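Local coordinates for nitrate regulatory protein (Klebsiella oxytoca, PDB 4AKK) that senses nitrate and nitrite and binds the nasF operon leader RNA, causing transcription antitermination and so switching on expression of the nasFEDCBA operon, at the interface of chains A and B. Sequence-based numbering; all coordinates share one arbitrary frame. Chains: chain A/B, Nitrate regulatory protein.

Contact 1: the interface of chains A and B. Residues chain A 37-38, 41; chain B 129, 132-133.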
# COMPACT_ATOMS: atom_id res chain seq x y z
N GLU A 37 29.29 -3.64 -15.09
CA GLU A 37 28.38 -4.50 -14.35
C GLU A 37 27.00 -3.87 -14.41
O GLU A 37 25.99 -4.56 -14.57
CB GLU A 37 28.84 -4.68 -12.91
CG GLU A 37 28.03 -5.69 -12.10
CD GLU A 37 28.66 -6.04 -10.76
OE1 GLU A 37 29.85 -5.69 -10.55
OE2 GLU A 37 27.98 -6.66 -9.92
N VAL A 38 26.96 -2.54 -14.30
CA VAL A 38 25.71 -1.79 -14.41
C VAL A 38 24.93 -2.18 -15.65
O VAL A 38 23.78 -2.61 -15.57
CB VAL A 38 25.96 -0.27 -14.49
CG1 VAL A 38 24.65 0.46 -14.71
CG2 VAL A 38 26.66 0.22 -13.24
N TRP A 41 23.38 -5.66 -15.60
CA TRP A 41 22.12 -5.86 -14.90
C TRP A 41 20.95 -5.33 -15.72
O TRP A 41 19.92 -5.99 -15.84
CB TRP A 41 22.14 -5.24 -13.50
CG TRP A 41 23.00 -6.01 -12.55
CD1 TRP A 41 24.25 -5.69 -12.12
CD2 TRP A 41 22.68 -7.27 -11.94
NE1 TRP A 41 24.73 -6.65 -11.27
CE2 TRP A 41 23.78 -7.64 -11.14
CE3 TRP A 41 21.56 -8.11 -11.98
CZ2 TRP A 41 23.80 -8.81 -10.40
CZ3 TRP A 41 21.58 -9.27 -11.24
CH2 TRP A 41 22.70 -9.61 -10.45
N ALA B 129 20.69 -2.81 -10.29
CA ALA B 129 21.38 -1.94 -11.24
C ALA B 129 21.52 -0.52 -10.69
O ALA B 129 22.58 0.10 -10.79
CB ALA B 129 20.68 -1.94 -12.59
N VAL B 132 24.03 -0.64 -7.74
CA VAL B 132 25.37 -0.86 -8.29
C VAL B 132 25.91 0.37 -9.03
O VAL B 132 27.12 0.59 -9.09
CB VAL B 132 25.35 -2.10 -9.22
CG1 VAL B 132 26.50 -2.07 -10.21
CG2 VAL B 132 25.35 -3.38 -8.38
N TRP B 133 25.01 1.17 -9.58
CA TRP B 133 25.38 2.37 -10.30
C TRP B 133 26.01 3.45 -9.42
O TRP B 133 26.92 4.16 -9.84
CB TRP B 133 24.15 2.94 -11.01
CG TRP B 133 24.33 4.34 -11.49
CD1 TRP B 133 24.22 5.48 -10.75
CD2 TRP B 133 24.64 4.75 -12.82
NE1 TRP B 133 24.45 6.58 -11.54
CE2 TRP B 133 24.71 6.16 -12.82
CE3 TRP B 133 24.87 4.07 -14.02
CZ2 TRP B 133 25.00 6.90 -13.96
CZ3 TRP B 133 25.15 4.80 -15.15
CH2 TRP B 133 25.21 6.20 -15.12

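Contact 2: the interface of chains A and B. Residues chain A 377, 395, 410; chain B 412-413, 415-416.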
# COMPACT_ATOMS: atom_id res chain seq x y z
N LEU A 377 -18.81 14.32 18.49
CA LEU A 377 -19.76 15.32 18.01
C LEU A 377 -20.92 15.50 19.00
O LEU A 377 -21.42 16.60 19.18
CB LEU A 377 -20.29 14.95 16.63
CG LEU A 377 -19.24 14.86 15.51
CD1 LEU A 377 -19.83 14.34 14.22
CD2 LEU A 377 -18.58 16.21 15.30
N MET A 395 -19.59 14.88 5.59
CA MET A 395 -18.17 15.22 5.40
C MET A 395 -17.48 14.24 4.45
O MET A 395 -16.59 14.61 3.71
CB MET A 395 -17.43 15.29 6.74
CG MET A 395 -17.35 16.69 7.36
SD MET A 395 -16.60 16.72 9.02
CE MET A 395 -17.97 16.07 9.95
N LEU A 410 -11.09 12.86 12.64
CA LEU A 410 -11.59 13.62 13.79
C LEU A 410 -10.98 13.18 15.12
O LEU A 410 -10.71 14.01 15.99
CB LEU A 410 -13.12 13.58 13.86
CG LEU A 410 -13.81 14.17 15.10
CD1 LEU A 410 -13.44 15.63 15.30
CD2 LEU A 410 -15.33 14.01 15.01
N THR B 412 -9.41 17.66 6.69
CA THR B 412 -10.58 16.91 6.24
C THR B 412 -11.82 17.21 7.08
O THR B 412 -12.94 17.12 6.57
CB THR B 412 -10.37 15.37 6.09
OG1 THR B 412 -10.90 14.68 7.22
CG2 THR B 412 -8.93 15.00 5.88
N VAL B 413 -11.64 17.59 8.33
CA VAL B 413 -12.78 17.85 9.19
C VAL B 413 -12.94 19.34 9.47
O VAL B 413 -13.52 19.74 10.47
CB VAL B 413 -12.67 17.11 10.54
CG1 VAL B 413 -12.55 15.62 10.30
CG2 VAL B 413 -11.48 17.63 11.31
N ALA B 415 -14.81 21.43 8.23
CA ALA B 415 -16.20 21.87 8.28
C ALA B 415 -16.65 22.09 9.73
O ALA B 415 -17.57 22.86 10.00
CB ALA B 415 -17.12 20.88 7.57
N LEU B 416 -16.00 21.41 10.67
CA LEU B 416 -16.34 21.53 12.09
C LEU B 416 -15.74 22.77 12.77
O LEU B 416 -15.98 23.00 13.96
CB LEU B 416 -15.91 20.27 12.84
CG LEU B 416 -16.86 19.08 12.83
CD1 LEU B 416 -17.67 19.05 11.55
CD2 LEU B 416 -16.07 17.79 12.98

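Contact 3: the interface of chains A and B. Residues chain A 123, 126-127, 172; chain B 338-339.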
# COMPACT_ATOMS: atom_id res chain seq x y z
N ALA A 123 1.91 -17.54 -6.13
CA ALA A 123 0.80 -16.73 -5.65
C ALA A 123 -0.38 -16.70 -6.63
O ALA A 123 -1.54 -16.76 -6.22
CB ALA A 123 1.28 -15.32 -5.32
N TRP A 126 -2.35 -19.81 -6.28
CA TRP A 126 -3.22 -19.77 -5.10
C TRP A 126 -4.51 -18.97 -5.38
O TRP A 126 -5.60 -19.38 -5.00
CB TRP A 126 -2.49 -19.19 -3.89
CG TRP A 126 -1.74 -20.22 -3.08
CD1 TRP A 126 -0.50 -20.72 -3.33
CD2 TRP A 126 -2.19 -20.86 -1.87
NE1 TRP A 126 -0.14 -21.63 -2.37
CE2 TRP A 126 -1.16 -21.73 -1.46
CE3 TRP A 126 -3.36 -20.77 -1.11
CZ2 TRP A 126 -1.27 -22.52 -0.30
CZ3 TRP A 126 -3.46 -21.55 0.04
CH2 TRP A 126 -2.42 -22.41 0.43
N ARG A 127 -4.37 -17.82 -6.05
CA ARG A 127 -5.53 -17.00 -6.36
C ARG A 127 -6.49 -17.77 -7.25
O ARG A 127 -7.70 -17.79 -7.02
CB ARG A 127 -5.11 -15.71 -7.07
CG ARG A 127 -4.37 -14.71 -6.19
CD ARG A 127 -5.25 -14.12 -5.09
NE ARG A 127 -4.55 -13.07 -4.36
CZ ARG A 127 -5.00 -12.49 -3.25
NH1 ARG A 127 -6.17 -12.85 -2.73
NH2 ARG A 127 -4.28 -11.55 -2.65
N GLN A 172 -2.97 -9.88 -9.21
CA GLN A 172 -1.91 -10.87 -9.12
C GLN A 172 -1.29 -11.09 -10.50
O GLN A 172 -0.11 -11.43 -10.61
CB GLN A 172 -2.46 -12.20 -8.60
CG GLN A 172 -1.38 -13.08 -8.03
CD GLN A 172 -0.82 -12.51 -6.76
OE1 GLN A 172 -1.58 -12.16 -5.86
NE2 GLN A 172 0.50 -12.40 -6.68
N GLN B 338 -0.91 -17.54 3.63
CA GLN B 338 0.11 -17.99 2.67
C GLN B 338 0.72 -16.81 1.90
O GLN B 338 1.94 -16.72 1.77
CB GLN B 338 -0.47 -19.01 1.69
CG GLN B 338 0.47 -19.42 0.56
CD GLN B 338 1.68 -20.22 1.04
OE1 GLN B 338 1.64 -20.89 2.08
NE2 GLN B 338 2.77 -20.16 0.29
N LEU B 339 -0.12 -15.91 1.40
CA LEU B 339 0.35 -14.80 0.56
C LEU B 339 0.79 -13.55 1.35
O LEU B 339 1.58 -12.75 0.86
CB LEU B 339 -0.72 -14.40 -0.47
CG LEU B 339 -1.25 -15.47 -1.44
CD1 LEU B 339 -1.83 -14.81 -2.69
CD2 LEU B 339 -0.17 -16.45 -1.82

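Contact 1: the interface of chains A and B
The indole of B:Trp133 meets A:Val38 at its edge: methyl CG1 of A:Val38 lies in the ring plane, 3.7 Å from CE3 of the six-membered ring, and the two side chains cross obliquely. The second indole, A:Trp41, has the carboxylate oxygen OE2 of A:Glu37 from its own chain at an edge, again in plane, while its contribution across the boundary comes from the root of the side chain. There A:Trp41 CB rests 3.7 Å from the methyl CB of B:Ala129. A:Val38 packs against both B:Trp133 and B:Val132, and its two methyls divide the work. CG1, anti to the backbone N (chi1 176°), takes the indole edge. CG2, beside the backbone N, packs 3.8 Å from B:Val132 CG1 and also comes within 3.9 Å of B:Trp133 CA. The two valines run antiparallel, each lying alongside the other. No hydrogen bond or salt bridge spans this patch, which rests on shape and apolar burial. It lays helix 37-52 of chain A against helix 122-134 of chain B, joining an N-terminal helix to the nitrate- and nitrite-sensing region of the partner, probably as part of a dimer.

Contact 2: the interface of chains A and B
A:Met395 and B:Leu416 make the main methyl-to-methyl contact, CE against CD1 at 3.4 Å, a close fit for two methyls. The side chains cross at about a right angle, and the bend of the methionine at chi3 (-75°) turns its terminal methyl towards the leucine fork. B:Leu416 uses both branches: CD1 takes the methionine's sulfur and methyl, while CD2 reaches A:Leu377 CD2 at 3.8 Å and also borders the methionine methyl. A:Leu410 completes this apolar cluster, its CD1 lying 4.1 Å from B:Leu416 CD2; both chain A leucines also run nearly at right angles to the leucine they meet. Sulfur contacts form a second group. A:Met395 SD lies 3.6 Å from B:Leu416 CD1 and 4.0 Å from the backbone CA of B:Val413, so the thioether touches a methyl and the main chain. In a third group, a methyl meets a backbone: B:Val413 CG1, beside its own backbone N, packs 3.9 Å from A:Leu410 N. B:Ala415 and B:Thr412 border the methionine more loosely. In the fold, chain A supplies helices 360-380, 385-399 and 403-412 of its ANTAR region, and the C-terminal 3-10 turn 414-416 of chain B, just beyond its helix 403-412, lies against them.

Contact 3: the interface of chains A and B
B:Leu339, B:Gln338 and A:Trp126 bury the most surface here, the first two at the C-terminal end of helix 331-339 and the tryptophan on helix 122-134 of the other chain. B:Gln338 lies over one face of the A:Trp126 indole. Its methylene CG sits 3.5 Å above the ring plane, offset toward the rim, and makes CH-pi contacts with both rings, 3.8 Å from each centroid. CG anti to the backbone N (chi1 174°) and a bend at chi2 bring the stem over the ring, and chi3 of 26° turns the carboxamide nearly parallel to the indole, the planes 6° apart. The glutamine thus presents its aliphatic stem and the flat side of its amide rather than a polar tip. B:Leu339 spreads its two methyls over different neighbours. CD2 reaches the methyl CB of A:Ala123 at 4.0 Å and also approaches A:Trp126 CB. CD1 lies over the face of the A:Arg127 guanidinium, 3.6 Å from NE. The side-chain oxygen OE1 of A:Gln172 meets the same group at its edge, in plane, through a weak hydrogen bond from A:Arg127 NE, 3.4 Å long but nearly straight, which may steady it beside the leucine. The site seats the end of one subunit's helix 331-339, just before helix 341-358, on the other's NIT region, and may couple nitrate sensing to the RNA-binding part.

Contacts 1 and 3 lie about 31 Å apart between the centres of their C-alpha atoms; contact 2 is about 50 Å from contact 1 and 39 Å from contact 3. Helix 122-134 serves both contacts 1 and 3, through chain B in the former and chain A in the latter. Because the interface is two-fold symmetric, each copy of this helix receives both the partner's helix 37-52 and the end of its helix 331-339. Contact 2 instead joins the ANTAR regions. The two chains therefore embrace at both sensor and effector levels, consistent with a dimer that could transmit a nitrate signal.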